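PDB 3RJ2: uncharacterized protein from Singapore grouper iridovirus, which binds histone H3 and folds into two beta sheets packed against each other. Local coordinates for residues A7-V12 with I21-N26; L45-D50 with D80-S85; I33-F38 with Y94-A99; H57-F62 with T72-G77. All blocks are in the same frame, centred on the assembly; numbering follows the deposited sequence.

Contact 1 of 4, residues A7-V12 with I21-N26; sequences ANCEFV and ILVNEN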
# COMPACT_ATOMS: atom_id res chain seq x y z
N ALA A 7 -1.34 -8.06 3.53
CA ALA A 7 -2.23 -6.99 3.98
C ALA A 7 -3.67 -7.30 3.60
O ALA A 7 -3.96 -7.65 2.46
CB ALA A 7 -1.78 -5.64 3.39
N ASN A 8 -4.55 -7.21 4.59
CA ASN A 8 -5.97 -7.34 4.38
C ASN A 8 -6.55 -5.92 4.46
O ASN A 8 -6.57 -5.32 5.54
CB ASN A 8 -6.60 -8.28 5.43
CG ASN A 8 -8.08 -8.58 5.15
OD1 ASN A 8 -8.97 -7.77 5.45
ND2 ASN A 8 -8.35 -9.76 4.59
N CYS A 9 -6.97 -5.39 3.31
CA CYS A 9 -7.53 -4.04 3.24
C CYS A 9 -9.03 -4.05 2.99
O CYS A 9 -9.49 -4.58 1.96
CB CYS A 9 -6.86 -3.22 2.12
SG CYS A 9 -5.06 -3.23 2.14
N GLU A 10 -9.77 -3.47 3.94
CA GLU A 10 -11.19 -3.16 3.76
C GLU A 10 -11.38 -1.68 3.44
O GLU A 10 -11.20 -0.82 4.30
CB GLU A 10 -12.02 -3.50 5.01
CG GLU A 10 -12.14 -4.98 5.30
CD GLU A 10 -13.07 -5.30 6.50
OE1 GLU A 10 -13.29 -4.41 7.36
OE2 GLU A 10 -13.56 -6.45 6.58
N PHE A 11 -11.72 -1.40 2.19
CA PHE A 11 -12.07 -0.07 1.73
C PHE A 11 -13.56 0.09 1.91
O PHE A 11 -14.33 -0.75 1.47
CB PHE A 11 -11.67 0.12 0.27
CG PHE A 11 -10.20 0.31 0.08
CD1 PHE A 11 -9.39 -0.76 -0.26
CD2 PHE A 11 -9.62 1.55 0.27
CE1 PHE A 11 -8.04 -0.60 -0.43
CE2 PHE A 11 -8.26 1.73 0.10
CZ PHE A 11 -7.46 0.65 -0.25
N VAL A 12 -13.94 1.16 2.60
CA VAL A 12 -15.34 1.42 2.97
C VAL A 12 -15.82 2.65 2.21
O VAL A 12 -15.14 3.66 2.23
CB VAL A 12 -15.49 1.65 4.50
CG1 VAL A 12 -16.95 1.65 4.93
CG2 VAL A 12 -14.72 0.60 5.28
N ILE A 21 -9.82 -6.37 -0.05
CA ILE A 21 -8.75 -6.75 -0.94
C ILE A 21 -7.65 -7.39 -0.12
O ILE A 21 -7.24 -6.86 0.91
CB ILE A 21 -8.22 -5.54 -1.73
CG1 ILE A 21 -9.34 -5.01 -2.64
CG2 ILE A 21 -6.98 -5.92 -2.54
CD1 ILE A 21 -9.05 -3.71 -3.26
N LEU A 22 -7.18 -8.56 -0.56
CA LEU A 22 -6.10 -9.24 0.13
C LEU A 22 -4.86 -9.09 -0.73
O LEU A 22 -4.77 -9.68 -1.80
CB LEU A 22 -6.45 -10.73 0.33
CG LEU A 22 -6.04 -11.45 1.62
CD1 LEU A 22 -6.16 -12.97 1.43
CD2 LEU A 22 -4.65 -11.10 2.08
N VAL A 23 -3.89 -8.31 -0.27
CA VAL A 23 -2.72 -8.02 -1.12
C VAL A 23 -1.82 -9.21 -1.51
O VAL A 23 -1.76 -9.56 -2.70
CB VAL A 23 -1.94 -6.79 -0.64
CG1 VAL A 23 -0.74 -6.59 -1.53
CG2 VAL A 23 -2.85 -5.56 -0.71
N ASN A 24 -1.13 -9.85 -0.58
CA ASN A 24 -0.17 -10.88 -1.00
C ASN A 24 -0.46 -12.33 -0.52
O ASN A 24 -0.52 -12.57 0.67
CB ASN A 24 1.23 -10.43 -0.57
CG ASN A 24 2.28 -11.51 -0.71
OD1 ASN A 24 2.29 -12.26 -1.68
ND2 ASN A 24 3.17 -11.58 0.26
N GLU A 25 -0.62 -13.29 -1.42
CA GLU A 25 -0.72 -14.71 -0.98
C GLU A 25 0.24 -15.70 -1.66
O GLU A 25 0.16 -15.92 -2.87
CB GLU A 25 -2.13 -15.28 -1.07
CG GLU A 25 -3.21 -14.45 -0.42
CD GLU A 25 -3.85 -13.51 -1.40
OE1 GLU A 25 -3.23 -12.48 -1.73
OE2 GLU A 25 -4.98 -13.81 -1.85
N ASN A 26 1.15 -16.28 -0.89
CA ASN A 26 1.53 -15.80 0.43
C ASN A 26 3.00 -15.51 0.25
O ASN A 26 3.84 -15.88 1.08
CB ASN A 26 1.30 -16.87 1.51
CG ASN A 26 1.19 -16.29 2.92
OD1 ASN A 26 2.17 -15.82 3.50
ND2 ASN A 26 -0.01 -16.36 3.49
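In Cys9 the SG stands anti to the carbonyl carbon (chi1 -51°), which turns it to the side of Val23, whose CG2 likewise lies anti to its own carbonyl carbon; the two atoms, Cys9 SG and Val23 CG2, come to 4.3 Å. The backbone beneath is a beta hairpin, strands 6-12 and 18-22 running antiparallel, and it illustrates how such a hairpin separates a buried face from a more open one. Cys9 and Ile21 form the hydrogen-bonded pair: Cys9 N donates to Ile21 O at 2.8 Å, and Ile21 N returns a bond to Cys9 O at 2.7 Å. A third bond, from Val23 N to Ala7 O, continues the ladder just past the end of the second strand.

On the face of Cys9 and Ile21 the contacts are apolar. Ala7 CB meets Val23 CB at 4.2 Å, while Ile21 CD1 meets the Phe11 ring obliquely, nearest its CD1 atom; that ring also packs against Tyr36 and Tyr42. Trp34 touches both Phe11 and Val23, so this face turns toward strand 31-37 in the interior. The other face belongs to Asn8 and Leu22, a non-hydrogen-bonded pair whose side chains cross at an angle, with Asn8 ND2 lying 4.1 Å from Leu22 CG. The end of Leu22 comes nearer the partner strand, its CD2 methyl 3.5 Å from the carbonyl oxygen Ala7 O.

Contact 2 of 4, residues L45-D50 with D80-S85; sequences LRYSVD and DVLEGS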
# COMPACT_ATOMS: atom_id res chain seq x y z
N LEU A 45 -10.19 3.36 5.15
CA LEU A 45 -9.44 2.13 4.93
C LEU A 45 -9.22 1.43 6.27
O LEU A 45 -8.57 1.97 7.15
CB LEU A 45 -8.11 2.42 4.23
CG LEU A 45 -7.07 1.27 4.17
CD1 LEU A 45 -7.63 0.09 3.40
CD2 LEU A 45 -5.76 1.71 3.56
N ARG A 46 -9.78 0.23 6.44
CA ARG A 46 -9.49 -0.60 7.60
C ARG A 46 -8.50 -1.70 7.19
O ARG A 46 -8.78 -2.48 6.30
CB ARG A 46 -10.77 -1.21 8.18
CG ARG A 46 -11.87 -0.19 8.48
CD ARG A 46 -13.20 -0.85 8.83
NE ARG A 46 -13.11 -1.66 10.04
CZ ARG A 46 -13.16 -1.18 11.29
NH1 ARG A 46 -13.30 0.13 11.51
NH2 ARG A 46 -13.05 -2.02 12.32
N TYR A 47 -7.35 -1.74 7.84
CA TYR A 47 -6.32 -2.68 7.44
C TYR A 47 -5.98 -3.68 8.54
O TYR A 47 -6.19 -3.40 9.72
CB TYR A 47 -5.06 -1.93 7.00
CG TYR A 47 -4.54 -1.00 8.06
CD1 TYR A 47 -3.68 -1.46 9.06
CD2 TYR A 47 -4.90 0.36 8.07
CE1 TYR A 47 -3.20 -0.60 10.06
CE2 TYR A 47 -4.42 1.23 9.06
CZ TYR A 47 -3.58 0.74 10.05
OH TYR A 47 -3.10 1.60 11.03
N SER A 48 -5.46 -4.82 8.14
CA SER A 48 -4.81 -5.76 9.04
C SER A 48 -3.56 -6.26 8.33
O SER A 48 -3.66 -6.92 7.29
CB SER A 48 -5.76 -6.92 9.34
OG SER A 48 -5.20 -7.78 10.32
N VAL A 49 -2.38 -5.94 8.87
CA VAL A 49 -1.14 -6.26 8.17
C VAL A 49 -0.34 -7.33 8.91
O VAL A 49 0.07 -7.12 10.05
CB VAL A 49 -0.24 -5.03 7.93
CG1 VAL A 49 1.02 -5.44 7.20
CG2 VAL A 49 -0.97 -3.96 7.12
N ASP A 50 -0.13 -8.45 8.24
CA ASP A 50 0.66 -9.56 8.77
C ASP A 50 2.10 -9.37 8.32
O ASP A 50 2.40 -9.47 7.13
CB ASP A 50 0.10 -10.87 8.22
CG ASP A 50 0.36 -12.05 9.13
OD1 ASP A 50 1.35 -12.03 9.90
OD2 ASP A 50 -0.45 -13.01 9.08
N ASP A 80 3.43 -8.01 15.45
CA ASP A 80 3.71 -8.58 14.13
C ASP A 80 2.50 -8.47 13.20
O ASP A 80 2.65 -8.44 11.98
CB ASP A 80 4.25 -10.01 14.22
CG ASP A 80 3.41 -10.89 15.12
OD1 ASP A 80 2.99 -10.44 16.22
OD2 ASP A 80 3.18 -12.06 14.73
N VAL A 81 1.32 -8.40 13.79
CA VAL A 81 0.08 -8.13 13.05
C VAL A 81 -0.45 -6.77 13.48
O VAL A 81 -0.83 -6.57 14.64
CB VAL A 81 -0.96 -9.25 13.25
CG1 VAL A 81 -2.29 -8.89 12.57
CG2 VAL A 81 -0.42 -10.59 12.74
N LEU A 82 -0.45 -5.83 12.53
CA LEU A 82 -0.81 -4.44 12.81
C LEU A 82 -2.16 -4.11 12.21
O LEU A 82 -2.36 -4.23 11.02
CB LEU A 82 0.28 -3.48 12.28
CG LEU A 82 0.04 -1.98 12.31
CD1 LEU A 82 -0.11 -1.47 13.72
CD2 LEU A 82 1.19 -1.27 11.63
N GLU A 83 -3.08 -3.68 13.07
CA GLU A 83 -4.45 -3.41 12.68
C GLU A 83 -4.81 -1.99 13.03
O GLU A 83 -4.31 -1.41 14.02
CB GLU A 83 -5.41 -4.41 13.34
CG GLU A 83 -5.08 -5.87 12.96
CD GLU A 83 -6.14 -6.90 13.35
OE1 GLU A 83 -6.80 -6.72 14.40
OE2 GLU A 83 -6.28 -7.92 12.61
N GLY A 84 -5.67 -1.41 12.21
CA GLY A 84 -6.10 -0.06 12.43
C GLY A 84 -6.89 0.44 11.25
O GLY A 84 -7.24 -0.32 10.36
N SER A 85 -7.17 1.73 11.25
CA SER A 85 -7.87 2.30 10.14
C SER A 85 -7.32 3.67 9.82
O SER A 85 -6.65 4.29 10.65
CB SER A 85 -9.38 2.33 10.38
OG SER A 85 -9.70 3.15 11.47
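Strands 45-50 and 81-85 run antiparallel, 174° between their directions and 4.5 Å apart at closest approach, with the hydrogen-bonded pairs Tyr47-Gly84 and Val49-Leu82 alternating with non-hydrogen-bonded ones. Each hydrogen-bonded pair makes both of its backbone bonds, the longest being Gly84 N to Tyr47 O at 3.2 Å.

The Tyr47 ring lies against the backbone of Gly84, which has no side chain to intervene. Tyr47 CG sits between the backbone N and the carbonyl carbon (chi1 56°), and from there the ring reaches across to the adjoining strand. Gly84 CA makes a CH-pi contact over the ring face, 4.0 Å from the Tyr47 centroid, and Gly84 O lies above the same ring, offset toward its rim. At the ring's edge lies Leu82 O, and Tyr47 CE1 meets Leu82 CG at 4.2 Å.

The opposite face is largely polar. Ser48 OG, anti to its backbone N, donates to Glu83 OE2 at 2.5 Å, using the carboxylate's anti lone pair, the one away from OE1. Beside this pair, Asp50 OD1 rests 3.6 Å from Val81 CG2.

Within the four-stranded antiparallel sheet, 44-50 has strand 6-12 on its other flank, while 81-87 is an edge strand of the sheet within this chain. The face bearing Tyr47, Val49 and Leu82 looks inward, packing on His57 of strand 56-62 and Leu74 of strand 68-75.

Contact 3 of 4, residues I33-F38 with Y94-A99; sequences IWTYKF and YARIHA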
# COMPACT_ATOMS: atom_id res chain seq x y z
N ILE A 33 5.23 -3.47 -3.77
CA ILE A 33 4.47 -2.23 -3.88
C ILE A 33 3.14 -2.63 -4.48
O ILE A 33 3.07 -3.52 -5.34
CB ILE A 33 5.18 -1.19 -4.78
CG1 ILE A 33 6.55 -0.83 -4.20
CG2 ILE A 33 4.34 0.07 -4.94
CD1 ILE A 33 7.42 0.00 -5.14
N TRP A 34 2.08 -2.01 -3.99
CA TRP A 34 0.74 -2.30 -4.44
C TRP A 34 0.03 -1.00 -4.81
O TRP A 34 0.07 -0.03 -4.05
CB TRP A 34 -0.01 -3.04 -3.33
CG TRP A 34 -1.44 -3.32 -3.56
CD1 TRP A 34 -1.97 -4.35 -4.29
CD2 TRP A 34 -2.56 -2.59 -3.03
NE1 TRP A 34 -3.35 -4.30 -4.26
CE2 TRP A 34 -3.74 -3.23 -3.48
CE3 TRP A 34 -2.68 -1.44 -2.23
CZ2 TRP A 34 -5.03 -2.77 -3.14
CZ3 TRP A 34 -3.97 -0.98 -1.89
CH2 TRP A 34 -5.12 -1.65 -2.34
N THR A 35 -0.58 -1.00 -5.99
CA THR A 35 -1.36 0.13 -6.50
C THR A 35 -2.81 -0.26 -6.79
O THR A 35 -3.08 -1.28 -7.41
CB THR A 35 -0.73 0.69 -7.81
OG1 THR A 35 0.63 1.02 -7.56
CG2 THR A 35 -1.47 1.95 -8.27
N TYR A 36 -3.75 0.57 -6.34
CA TYR A 36 -5.17 0.28 -6.51
C TYR A 36 -5.88 1.52 -7.01
O TYR A 36 -5.90 2.54 -6.32
CB TYR A 36 -5.77 -0.19 -5.18
CG TYR A 36 -7.26 -0.46 -5.14
CD1 TYR A 36 -7.93 -1.08 -6.21
CD2 TYR A 36 -8.00 -0.15 -4.01
CE1 TYR A 36 -9.30 -1.37 -6.14
CE2 TYR A 36 -9.37 -0.41 -3.94
CZ TYR A 36 -10.01 -1.03 -4.99
OH TYR A 36 -11.36 -1.28 -4.90
N LYS A 37 -6.46 1.43 -8.20
CA LYS A 37 -7.31 2.47 -8.74
C LYS A 37 -8.71 2.25 -8.20
O LYS A 37 -9.26 1.17 -8.37
CB LYS A 37 -7.33 2.41 -10.28
CG LYS A 37 -8.02 3.61 -10.92
CD LYS A 37 -8.13 3.44 -12.43
CE LYS A 37 -9.07 4.50 -12.99
NZ LYS A 37 -8.91 4.63 -14.48
N PHE A 38 -9.27 3.25 -7.54
CA PHE A 38 -10.62 3.14 -6.96
C PHE A 38 -11.69 3.02 -8.05
O PHE A 38 -11.70 3.82 -8.99
CB PHE A 38 -10.95 4.35 -6.08
CG PHE A 38 -10.03 4.51 -4.86
CD1 PHE A 38 -9.12 3.52 -4.50
CD2 PHE A 38 -10.12 5.65 -4.08
CE1 PHE A 38 -8.31 3.68 -3.37
CE2 PHE A 38 -9.31 5.82 -2.95
CZ PHE A 38 -8.41 4.83 -2.61
N TYR A 94 -6.70 6.81 -6.03
CA TYR A 94 -5.74 5.69 -6.02
C TYR A 94 -5.13 5.53 -4.65
O TYR A 94 -4.88 6.52 -3.96
CB TYR A 94 -4.54 5.94 -6.94
CG TYR A 94 -4.82 6.14 -8.39
CD1 TYR A 94 -4.76 5.07 -9.28
CD2 TYR A 94 -5.11 7.40 -8.89
CE1 TYR A 94 -4.99 5.26 -10.64
CE2 TYR A 94 -5.36 7.60 -10.23
CZ TYR A 94 -5.30 6.54 -11.10
OH TYR A 94 -5.55 6.75 -12.44
N ALA A 95 -4.83 4.28 -4.30
CA ALA A 95 -4.05 3.99 -3.11
C ALA A 95 -2.81 3.19 -3.52
O ALA A 95 -2.83 2.47 -4.51
CB ALA A 95 -4.88 3.20 -2.09
N ARG A 96 -1.75 3.36 -2.77
CA ARG A 96 -0.55 2.58 -2.95
C ARG A 96 -0.04 2.20 -1.56
O ARG A 96 -0.13 3.00 -0.61
CB ARG A 96 0.50 3.36 -3.76
CG ARG A 96 1.87 2.70 -3.92
CD ARG A 96 2.69 3.36 -5.01
NE ARG A 96 2.09 3.15 -6.33
CZ ARG A 96 2.29 3.94 -7.39
NH1 ARG A 96 3.06 5.02 -7.30
NH2 ARG A 96 1.70 3.64 -8.54
N ILE A 97 0.44 0.97 -1.44
CA ILE A 97 1.15 0.56 -0.24
C ILE A 97 2.58 0.21 -0.64
O ILE A 97 2.79 -0.56 -1.58
CB ILE A 97 0.44 -0.65 0.44
CG1 ILE A 97 -0.96 -0.24 0.92
CG2 ILE A 97 1.28 -1.21 1.57
CD1 ILE A 97 -1.83 -1.36 1.51
N HIS A 98 3.56 0.82 0.02
CA HIS A 98 4.94 0.34 -0.04
C HIS A 98 5.12 -0.49 1.22
O HIS A 98 5.18 0.07 2.32
CB HIS A 98 5.96 1.49 -0.04
CG HIS A 98 5.98 2.31 -1.31
ND1 HIS A 98 4.98 3.19 -1.64
CD2 HIS A 98 6.90 2.37 -2.30
CE1 HIS A 98 5.27 3.76 -2.80
NE2 HIS A 98 6.43 3.29 -3.22
N ALA A 99 5.20 -1.81 1.06
CA ALA A 99 5.41 -2.74 2.17
C ALA A 99 6.88 -2.85 2.59
O ALA A 99 7.77 -2.97 1.75
CB ALA A 99 4.88 -4.11 1.80
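Arg96 and Thr35 form a non-hydrogen-bonded pair of antiparallel strands 94-98 and 33-37, and the arginine shows how one long side chain can serve several neighbours in turn. Its CB and CG pass beside Trp34 O, an approach left doubtful by the uncertain place of that oxygen. CG and CD both rest against the Ile33 CG2 methyl, CD at 3.7 Å. Chi3 (-67°) then turns NE toward Thr35, and NE and NH2 both donate to Thr35 OG1, NE at 2.9 Å; the position of that hydroxyl is less certain, so the fork is best read as approximate. NH1 turns to Thr134 O and Ala137 O, tying the strand to the C-terminal end of the chain.

Nearby, the Ile33 CG2 methyl lies over the centre of the His98 ring, 4.3 Å from its centroid, and Lys37 CG packs against Tyr94 CE1 at 3.5 Å. On the other face of the sheet Trp34 CE3 meets Ile97 CG1 at 3.8 Å, and Phe38 CE1 touches Ala95 CB. Tyr36-Ala95 and Trp34-Ile97 are the hydrogen-bonded pairs. This is the regular antiparallel ladder of two central strands in a mixed six-stranded beta sheet, mainly aromatic and aliphatic on the face of Trp34, Tyr36 and Ile97.

Contact 4 of 4, residues H57-F62 with T72-G77; sequences HRVTFF and THLNHG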
# COMPACT_ATOMS: atom_id res chain seq x y z
N HIS A 57 5.36 0.42 6.87
CA HIS A 57 4.77 0.48 5.53
C HIS A 57 4.31 1.90 5.24
O HIS A 57 3.97 2.66 6.16
CB HIS A 57 3.60 -0.50 5.41
CG HIS A 57 3.89 -1.84 5.99
ND1 HIS A 57 3.25 -2.32 7.11
CD2 HIS A 57 4.80 -2.78 5.64
CE1 HIS A 57 3.74 -3.51 7.42
NE2 HIS A 57 4.68 -3.82 6.54
N ARG A 58 4.29 2.26 3.97
CA ARG A 58 3.73 3.53 3.56
C ARG A 58 2.43 3.32 2.78
O ARG A 58 2.37 2.52 1.83
CB ARG A 58 4.76 4.29 2.73
CG ARG A 58 4.44 5.71 2.49
CD ARG A 58 5.55 6.33 1.64
NE ARG A 58 4.97 7.14 0.59
CZ ARG A 58 5.18 8.44 0.41
NH1 ARG A 58 6.00 9.12 1.20
NH2 ARG A 58 4.56 9.04 -0.59
N VAL A 59 1.39 4.03 3.21
CA VAL A 59 0.13 4.11 2.48
C VAL A 59 0.00 5.53 1.92
O VAL A 59 0.01 6.51 2.67
CB VAL A 59 -1.09 3.84 3.39
CG1 VAL A 59 -2.37 3.80 2.56
CG2 VAL A 59 -0.91 2.54 4.15
N THR A 60 -0.11 5.63 0.60
CA THR A 60 -0.12 6.91 -0.09
C THR A 60 -1.42 6.96 -0.89
O THR A 60 -1.91 5.92 -1.39
CB THR A 60 1.10 7.04 -1.04
OG1 THR A 60 2.30 6.69 -0.33
CG2 THR A 60 1.25 8.46 -1.58
N PHE A 61 -2.00 8.15 -0.95
CA PHE A 61 -3.14 8.42 -1.81
C PHE A 61 -2.77 9.46 -2.87
O PHE A 61 -2.01 10.40 -2.60
CB PHE A 61 -4.33 8.93 -0.99
CG PHE A 61 -4.81 7.95 0.04
CD1 PHE A 61 -4.49 8.11 1.37
CD2 PHE A 61 -5.56 6.84 -0.35
CE1 PHE A 61 -4.93 7.18 2.33
CE2 PHE A 61 -5.99 5.90 0.59
CZ PHE A 61 -5.68 6.08 1.93
N PHE A 62 -3.33 9.26 -4.06
CA PHE A 62 -3.13 10.13 -5.20
C PHE A 62 -4.50 10.53 -5.75
O PHE A 62 -5.47 9.76 -5.64
CB PHE A 62 -2.33 9.42 -6.30
CG PHE A 62 -1.06 8.78 -5.82
CD1 PHE A 62 0.11 9.54 -5.67
CD2 PHE A 62 -1.03 7.42 -5.50
CE1 PHE A 62 1.28 8.95 -5.22
CE2 PHE A 62 0.15 6.84 -5.03
CZ PHE A 62 1.30 7.60 -4.91
N THR A 72 0.61 8.07 4.94
CA THR A 72 0.76 7.72 6.34
C THR A 72 1.78 6.57 6.39
O THR A 72 1.86 5.77 5.46
CB THR A 72 -0.60 7.26 6.98
OG1 THR A 72 -1.61 8.25 6.76
CG2 THR A 72 -0.47 7.05 8.48
N HIS A 73 2.55 6.49 7.47
CA HIS A 73 3.36 5.30 7.74
C HIS A 73 2.65 4.43 8.74
O HIS A 73 2.11 4.93 9.73
CB HIS A 73 4.73 5.64 8.31
CG HIS A 73 5.61 6.37 7.36
ND1 HIS A 73 6.35 7.47 7.73
CD2 HIS A 73 5.84 6.19 6.04
CE1 HIS A 73 7.01 7.93 6.68
NE2 HIS A 73 6.71 7.17 5.64
N LEU A 74 2.64 3.13 8.47
CA LEU A 74 2.20 2.13 9.44
C LEU A 74 3.44 1.54 10.14
O LEU A 74 4.30 0.95 9.48
CB LEU A 74 1.39 1.04 8.73
CG LEU A 74 0.28 1.54 7.78
CD1 LEU A 74 -0.52 0.38 7.24
CD2 LEU A 74 -0.65 2.57 8.44
N ASN A 75 3.53 1.74 11.45
CA ASN A 75 4.66 1.24 12.24
C ASN A 75 4.26 0.05 13.12
O ASN A 75 3.35 0.16 13.95
CB ASN A 75 5.22 2.39 13.08
CG ASN A 75 5.87 3.46 12.22
OD1 ASN A 75 6.83 3.19 11.51
ND2 ASN A 75 5.36 4.67 12.29
N HIS A 76 4.92 -1.09 12.93
CA HIS A 76 4.55 -2.31 13.66
C HIS A 76 4.84 -2.26 15.16
O HIS A 76 4.10 -2.84 15.95
CB HIS A 76 5.20 -3.56 13.05
CG HIS A 76 4.36 -4.22 12.01
ND1 HIS A 76 4.15 -3.68 10.77
CD2 HIS A 76 3.66 -5.38 12.04
CE1 HIS A 76 3.37 -4.48 10.06
NE2 HIS A 76 3.06 -5.52 10.81
N GLY A 77 5.90 -1.56 15.56
CA GLY A 77 6.36 -1.64 16.95
C GLY A 77 6.52 -3.10 17.36
O GLY A 77 7.06 -3.90 16.60
O HOH W 1 7.80 7.62 3.25
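The His73 ring meets Arg58 at a slant, CD2 lying 3.8 Å from Arg58 CG, while His57 O and a water lie in its plane at the edge. That water bridges Arg58 NH1 and His73 NE2: it accepts from Arg58 NH1 at 3.1 Å and pairs with His73 NE2 at 2.7 Å. It also lies at the edge of the guanidinium, whose plane is turned 54° from the imidazole. Arg58 NE donates within its own strand to Thr60 OG1, which sits out of the guanidinium plane. His57 and His76 are modelled rim to rim, but too close for the placement to be trusted.

On the face of Val59 and Leu74, Val59 CG2 packs on Leu74 CD1 at 3.8 Å. Four backbone bonds hold the hairpin, two each from the pairs His57-Leu74 and Val59-Thr72; the shortest is Leu74 N to His57 O at 2.7 Å. Strand 68-75 is an edge strand of the six-stranded sheet and strand 94-98 flanks 56-62 on its other side, whereas Val59, Thr72 and Leu74 face Leu82 and Leu86 of strand 81-87 in the second sheet.

In the fold
The four contacts show how two packed sheets place pairings of similar backbone chemistry at different depths. Contacts 1 and 2 belong to the four-stranded sheet, joined where strand 6-12 pairs with strand 44-50; contacts 3 and 4 belong to the six-stranded sheet, joined by pairing of 94-98 with 56-62. Between the sheets, contact 1 meets contact 3 through aromatic and aliphatic side chains, and contact 2 meets contact 4 around Val49, His57 and Leu74. Contacts 1, 3 and 4 are buried, with contact 3 nearest the centre of the chain; contact 2 lies at the surface, and its outer polar face has a direct serine-carboxylate bond, whereas contact 4 has a water bridge.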